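Putative oxidoreductase molybdopterin-binding subunit (PDB 4ZOH) probably serves as the molybdenum-cofactor subunit of an oxidoreductase of the xanthine dehydrogenase and aldehyde oxidase family, holding a pterin cytosine dinucleotide. Local coordinates at residues M1-L13 with G443-D456. Numbering follows the deposited sequence.
Sequences MYIGKPIKRIEDL and GQGDATAFAQIAAD. With MCN (pterin cytosine dinucleotide), chain D.
Thr448 OG1 is held by two groups of the N-terminal segment: it donates to Glu11 OE1 at 2.6 Å and accepts from Ile10 N at 2.9 Å. The bond to OE1 arrives on the syn side of the carboxylate, tilted out of its plane. With its chain bent at chi2 (86°), Glu11 also brings OE2 over the start of helix 446-458, where Thr448 N donates to it at 3.3 Å from above the carboxylate plane; a water links OE2 to Ala447 N. A carboxylate set at the first turn of a helix probably gains from the helix dipole. Just before that turn, Gly445 occupies the N-cap position, and Gln444 bonds the pterin cytosine dinucleotide through both its backbone O and NE2, its OE1 being bonded to His442 N; the N-terminal segment packs along the helix whose leading loop lines the cofactor pocket in this molybdopterin-binding domain. Farther along, Gln452 NE2 donates to Tyr2 O at 3.0 Å, 52° out of the carbonyl plane, while Lys5 N, closing a type II turn, reaches the same oxygen from the opposite face; Gln452 OE1 is bonded to Asn599. Asp456 spans two successive amides: OD1 takes Tyr2 N on its syn lone pair at 2.6 Å, and OD2 takes Ile3 N at 2.9 Å, both nearly straight (169°). Ile3 CD1 packs on Ile453 CG1 at 3.9 Å, and Tyr2 CE2 lies 3.8 Å from Ala455 CB.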
# COMPACT_ATOMS: atom_id res chain seq x y z
N MET A 1 7.16 -0.63 39.15
CA MET A 1 7.32 -1.59 38.07
C MET A 1 6.01 -1.80 37.25
O MET A 1 4.90 -1.78 37.79
CB MET A 1 7.86 -2.90 38.64
CG MET A 1 6.85 -3.61 39.50
SD MET A 1 7.48 -5.05 40.31
CE MET A 1 7.27 -6.34 39.09
N TYR A 2 6.15 -2.05 35.95
CA TYR A 2 4.99 -2.41 35.10
C TYR A 2 4.61 -3.88 35.08
O TYR A 2 3.43 -4.19 34.93
CB TYR A 2 5.23 -1.99 33.66
CG TYR A 2 5.34 -0.56 33.45
CD1 TYR A 2 4.20 0.24 33.40
CD2 TYR A 2 6.59 0.02 33.26
CE1 TYR A 2 4.29 1.61 33.18
CE2 TYR A 2 6.71 1.39 33.02
CZ TYR A 2 5.55 2.17 33.01
OH TYR A 2 5.67 3.54 32.74
N ILE A 3 5.59 -4.77 35.19
CA ILE A 3 5.30 -6.23 35.21
C ILE A 3 4.38 -6.52 36.43
O ILE A 3 4.71 -6.10 37.53
CB ILE A 3 6.58 -7.08 35.25
CG1 ILE A 3 7.39 -6.91 33.93
CG2 ILE A 3 6.25 -8.58 35.38
CD1 ILE A 3 8.81 -7.51 33.97
N GLY A 4 3.24 -7.16 36.21
CA GLY A 4 2.35 -7.59 37.26
C GLY A 4 1.19 -6.63 37.34
O GLY A 4 0.19 -6.94 37.93
N LYS A 5 1.29 -5.50 36.65
CA LYS A 5 0.16 -4.56 36.65
C LYS A 5 -0.81 -4.77 35.50
O LYS A 5 -0.37 -5.13 34.32
CB LYS A 5 0.67 -3.13 36.57
CG LYS A 5 1.76 -2.80 37.57
CD LYS A 5 1.19 -2.57 38.96
CE LYS A 5 2.29 -1.96 39.84
NZ LYS A 5 2.46 -0.51 39.51
N PRO A 6 -2.12 -4.51 35.79
CA PRO A 6 -3.11 -4.61 34.70
C PRO A 6 -2.99 -3.42 33.75
O PRO A 6 -3.92 -2.66 33.61
CB PRO A 6 -4.46 -4.61 35.47
CG PRO A 6 -4.17 -3.81 36.79
CD PRO A 6 -2.70 -3.93 37.05
N ILE A 7 -1.86 -3.29 33.06
CA ILE A 7 -1.64 -2.19 32.10
C ILE A 7 -2.57 -2.27 30.90
O ILE A 7 -2.71 -3.36 30.28
CB ILE A 7 -0.16 -2.15 31.67
CG1 ILE A 7 0.76 -1.91 32.91
CG2 ILE A 7 0.06 -1.14 30.57
CD1 ILE A 7 0.55 -0.60 33.69
N LYS A 8 -3.28 -1.18 30.58
CA LYS A 8 -4.25 -1.24 29.47
C LYS A 8 -3.49 -1.36 28.10
O LYS A 8 -2.34 -0.94 27.99
CB LYS A 8 -5.19 -0.04 29.46
CG LYS A 8 -6.13 0.04 30.69
CD LYS A 8 -6.87 1.36 30.75
CE LYS A 8 -6.01 2.60 30.93
NZ LYS A 8 -5.49 2.87 32.32
N ARG A 9 -4.16 -1.86 27.06
CA ARG A 9 -3.45 -2.30 25.80
C ARG A 9 -3.00 -1.12 25.00
O ARG A 9 -3.80 -0.16 24.66
CB ARG A 9 -4.34 -3.23 24.95
CG ARG A 9 -4.55 -4.60 25.60
CD ARG A 9 -4.80 -5.71 24.58
NE ARG A 9 -5.61 -5.25 23.42
CZ ARG A 9 -5.71 -5.87 22.25
NH1 ARG A 9 -5.13 -7.10 22.08
NH2 ARG A 9 -6.43 -5.31 21.26
N ILE A 10 -1.71 -1.13 24.73
CA ILE A 10 -1.15 -0.22 23.72
C ILE A 10 -1.75 -0.52 22.31
O ILE A 10 -1.69 0.31 21.42
CB ILE A 10 0.40 -0.24 23.67
CG1 ILE A 10 0.95 -1.55 23.04
CG2 ILE A 10 0.99 0.03 25.06
CD1 ILE A 10 2.49 -1.66 23.07
N GLU A 11 -2.27 -1.72 22.09
CA GLU A 11 -2.79 -2.10 20.76
C GLU A 11 -4.14 -1.42 20.48
O GLU A 11 -4.51 -1.36 19.30
CB GLU A 11 -2.97 -3.65 20.60
CG GLU A 11 -1.69 -4.50 20.78
CD GLU A 11 -1.35 -4.90 22.22
OE1 GLU A 11 -1.75 -4.18 23.19
OE2 GLU A 11 -0.61 -5.92 22.39
N ASP A 12 -4.87 -0.94 21.51
CA ASP A 12 -6.31 -0.63 21.31
C ASP A 12 -6.61 0.56 20.42
O ASP A 12 -7.58 0.51 19.62
CB ASP A 12 -7.06 -0.49 22.64
CG ASP A 12 -7.20 -1.80 23.35
OD1 ASP A 12 -6.90 -2.83 22.71
OD2 ASP A 12 -7.62 -1.80 24.53
N LEU A 13 -5.74 1.57 20.47
CA LEU A 13 -6.09 2.87 19.86
C LEU A 13 -6.39 2.76 18.36
O LEU A 13 -7.43 3.27 17.90
CB LEU A 13 -5.05 3.98 20.14
CG LEU A 13 -5.40 5.37 19.52
CD1 LEU A 13 -6.70 5.91 20.12
CD2 LEU A 13 -4.29 6.43 19.70
N GLY A 443 -4.17 -10.82 18.46
CA GLY A 443 -5.28 -10.52 19.37
C GLY A 443 -4.90 -10.64 20.83
O GLY A 443 -5.57 -10.12 21.69
N GLN A 444 -3.83 -11.38 21.10
CA GLN A 444 -3.53 -11.77 22.49
C GLN A 444 -2.89 -10.67 23.35
O GLN A 444 -2.75 -10.88 24.57
CB GLN A 444 -2.69 -13.06 22.57
CG GLN A 444 -3.28 -14.27 21.85
CD GLN A 444 -2.90 -14.39 20.34
OE1 GLN A 444 -2.32 -13.47 19.74
NE2 GLN A 444 -3.23 -15.53 19.74
N GLY A 445 -2.49 -9.56 22.75
CA GLY A 445 -1.95 -8.44 23.51
C GLY A 445 -0.54 -8.56 24.07
O GLY A 445 -0.20 -7.86 25.03
N ASP A 446 0.28 -9.44 23.48
CA ASP A 446 1.67 -9.63 23.96
C ASP A 446 2.51 -8.41 23.81
O ASP A 446 3.50 -8.26 24.55
CB ASP A 446 2.39 -10.80 23.25
CG ASP A 446 1.65 -12.06 23.41
OD1 ASP A 446 1.82 -12.70 24.45
OD2 ASP A 446 0.79 -12.35 22.59
N ALA A 447 2.17 -7.56 22.85
CA ALA A 447 3.01 -6.38 22.60
C ALA A 447 2.97 -5.46 23.88
O ALA A 447 3.98 -4.88 24.26
CB ALA A 447 2.57 -5.63 21.35
N THR A 448 1.80 -5.32 24.50
CA THR A 448 1.68 -4.55 25.77
C THR A 448 2.57 -5.22 26.82
O THR A 448 3.34 -4.56 27.48
CB THR A 448 0.23 -4.51 26.26
OG1 THR A 448 -0.51 -3.68 25.38
CG2 THR A 448 0.16 -3.93 27.65
N ALA A 449 2.49 -6.55 26.94
CA ALA A 449 3.34 -7.26 27.89
C ALA A 449 4.81 -7.05 27.57
O ALA A 449 5.67 -6.85 28.50
CB ALA A 449 2.92 -8.73 27.98
N PHE A 450 5.12 -6.93 26.27
CA PHE A 450 6.52 -6.76 25.90
C PHE A 450 7.01 -5.38 26.30
O PHE A 450 8.17 -5.18 26.72
CB PHE A 450 6.77 -7.08 24.40
CG PHE A 450 6.56 -8.53 24.05
CD1 PHE A 450 6.71 -9.55 25.03
CD2 PHE A 450 6.24 -8.91 22.77
CE1 PHE A 450 6.51 -10.91 24.71
CE2 PHE A 450 6.08 -10.27 22.44
CZ PHE A 450 6.21 -11.25 23.40
N ALA A 451 6.13 -4.42 26.12
CA ALA A 451 6.44 -3.04 26.44
C ALA A 451 6.64 -2.91 28.00
O ALA A 451 7.60 -2.31 28.43
CB ALA A 451 5.34 -2.12 25.93
N GLN A 452 5.78 -3.54 28.79
CA GLN A 452 5.94 -3.63 30.29
C GLN A 452 7.30 -4.24 30.71
O GLN A 452 8.03 -3.66 31.56
CB GLN A 452 4.83 -4.52 30.90
CG GLN A 452 3.42 -4.03 30.65
CD GLN A 452 2.37 -5.06 31.08
OE1 GLN A 452 1.69 -5.64 30.24
NE2 GLN A 452 2.22 -5.28 32.43
N ILE A 453 7.66 -5.37 30.10
CA ILE A 453 8.99 -6.01 30.31
C ILE A 453 10.16 -5.08 29.95
O ILE A 453 11.04 -4.85 30.79
CB ILE A 453 9.11 -7.38 29.61
CG1 ILE A 453 8.16 -8.38 30.26
CG2 ILE A 453 10.53 -7.93 29.65
CD1 ILE A 453 7.89 -9.62 29.37
N ALA A 454 10.16 -4.52 28.74
CA ALA A 454 11.30 -3.74 28.31
C ALA A 454 11.40 -2.43 29.12
O ALA A 454 12.49 -1.99 29.41
CB ALA A 454 11.26 -3.42 26.80
N ALA A 455 10.27 -1.81 29.44
CA ALA A 455 10.28 -0.59 30.22
C ALA A 455 10.83 -0.84 31.67
O ALA A 455 11.61 -0.03 32.17
CB ALA A 455 8.90 0.07 30.23
N ASP A 456 10.47 -1.96 32.31
CA ASP A 456 11.06 -2.35 33.61
C ASP A 456 12.57 -2.50 33.53
O ASP A 456 13.26 -1.90 34.35
CB ASP A 456 10.40 -3.60 34.22
CG ASP A 456 9.02 -3.30 34.85
OD1 ASP A 456 8.49 -2.18 34.75
OD2 ASP A 456 8.44 -4.20 35.47
N1 MCN D . -0.18 -13.55 30.07
C2 MCN D . 0.35 -12.98 31.22
N3 MCN D . 0.98 -13.73 32.17
C4 MCN D . 1.07 -15.10 31.97
C5 MCN D . 0.54 -15.70 30.82
C6 MCN D . -0.08 -14.91 29.85
O2 MCN D . 0.30 -11.76 31.44
N4 MCN D . 1.68 -15.82 32.89
C1' MCN D . -0.81 -12.65 29.10
C2D MCN D . 0.22 -12.22 28.06
O2' MCN D . 0.84 -11.01 28.38
C3' MCN D . -0.63 -11.97 26.84
C4D MCN D . -1.49 -13.17 26.91
O4D MCN D . -1.80 -13.33 28.36
O3' MCN D . -1.41 -10.83 26.93
C5' MCN D . -0.43 -14.08 26.31
O5' MCN D . -0.74 -15.35 26.47
PA MCN D . 0.31 -16.56 26.20
O1A MCN D . 1.72 -16.26 26.09
O2A MCN D . -0.22 -17.49 27.25
O3A MCN D . -0.40 -17.07 24.76
PB MCN D . 0.00 -16.41 23.34
O1B MCN D . 1.20 -17.18 22.81
O2B MCN D . 0.15 -14.95 23.33
O3B MCN D . -1.28 -16.74 22.57
C10 MCN D . -1.48 -17.97 21.83
C9' MCN D . -2.81 -18.59 22.18
C8' MCN D . -3.19 -19.66 21.30
S8' MCN D . -2.10 -21.01 21.04
C7' MCN D . -4.43 -19.73 20.73
S7' MCN D . -4.96 -21.12 19.75
C6' MCN D . -5.46 -18.75 20.99
C7 MCN D . -5.12 -17.94 22.29
O9' MCN D . -3.77 -17.53 22.17
N5' MCN D . -5.75 -17.89 19.85
C4A MCN D . -6.22 -16.57 19.97
N8' MCN D . -5.99 -16.73 22.38
C4B MCN D . -6.36 -16.01 21.27
N1' MCN D . -6.84 -14.78 21.47
C2' MCN D . -7.15 -14.03 20.42
N2' MCN D . -7.60 -12.82 20.65
N3' MCN D . -7.05 -14.51 19.07
C4' MCN D . -6.58 -15.82 18.82
O4' MCN D . -6.50 -16.25 17.64
O HOH W 1 -0.00 -7.66 20.47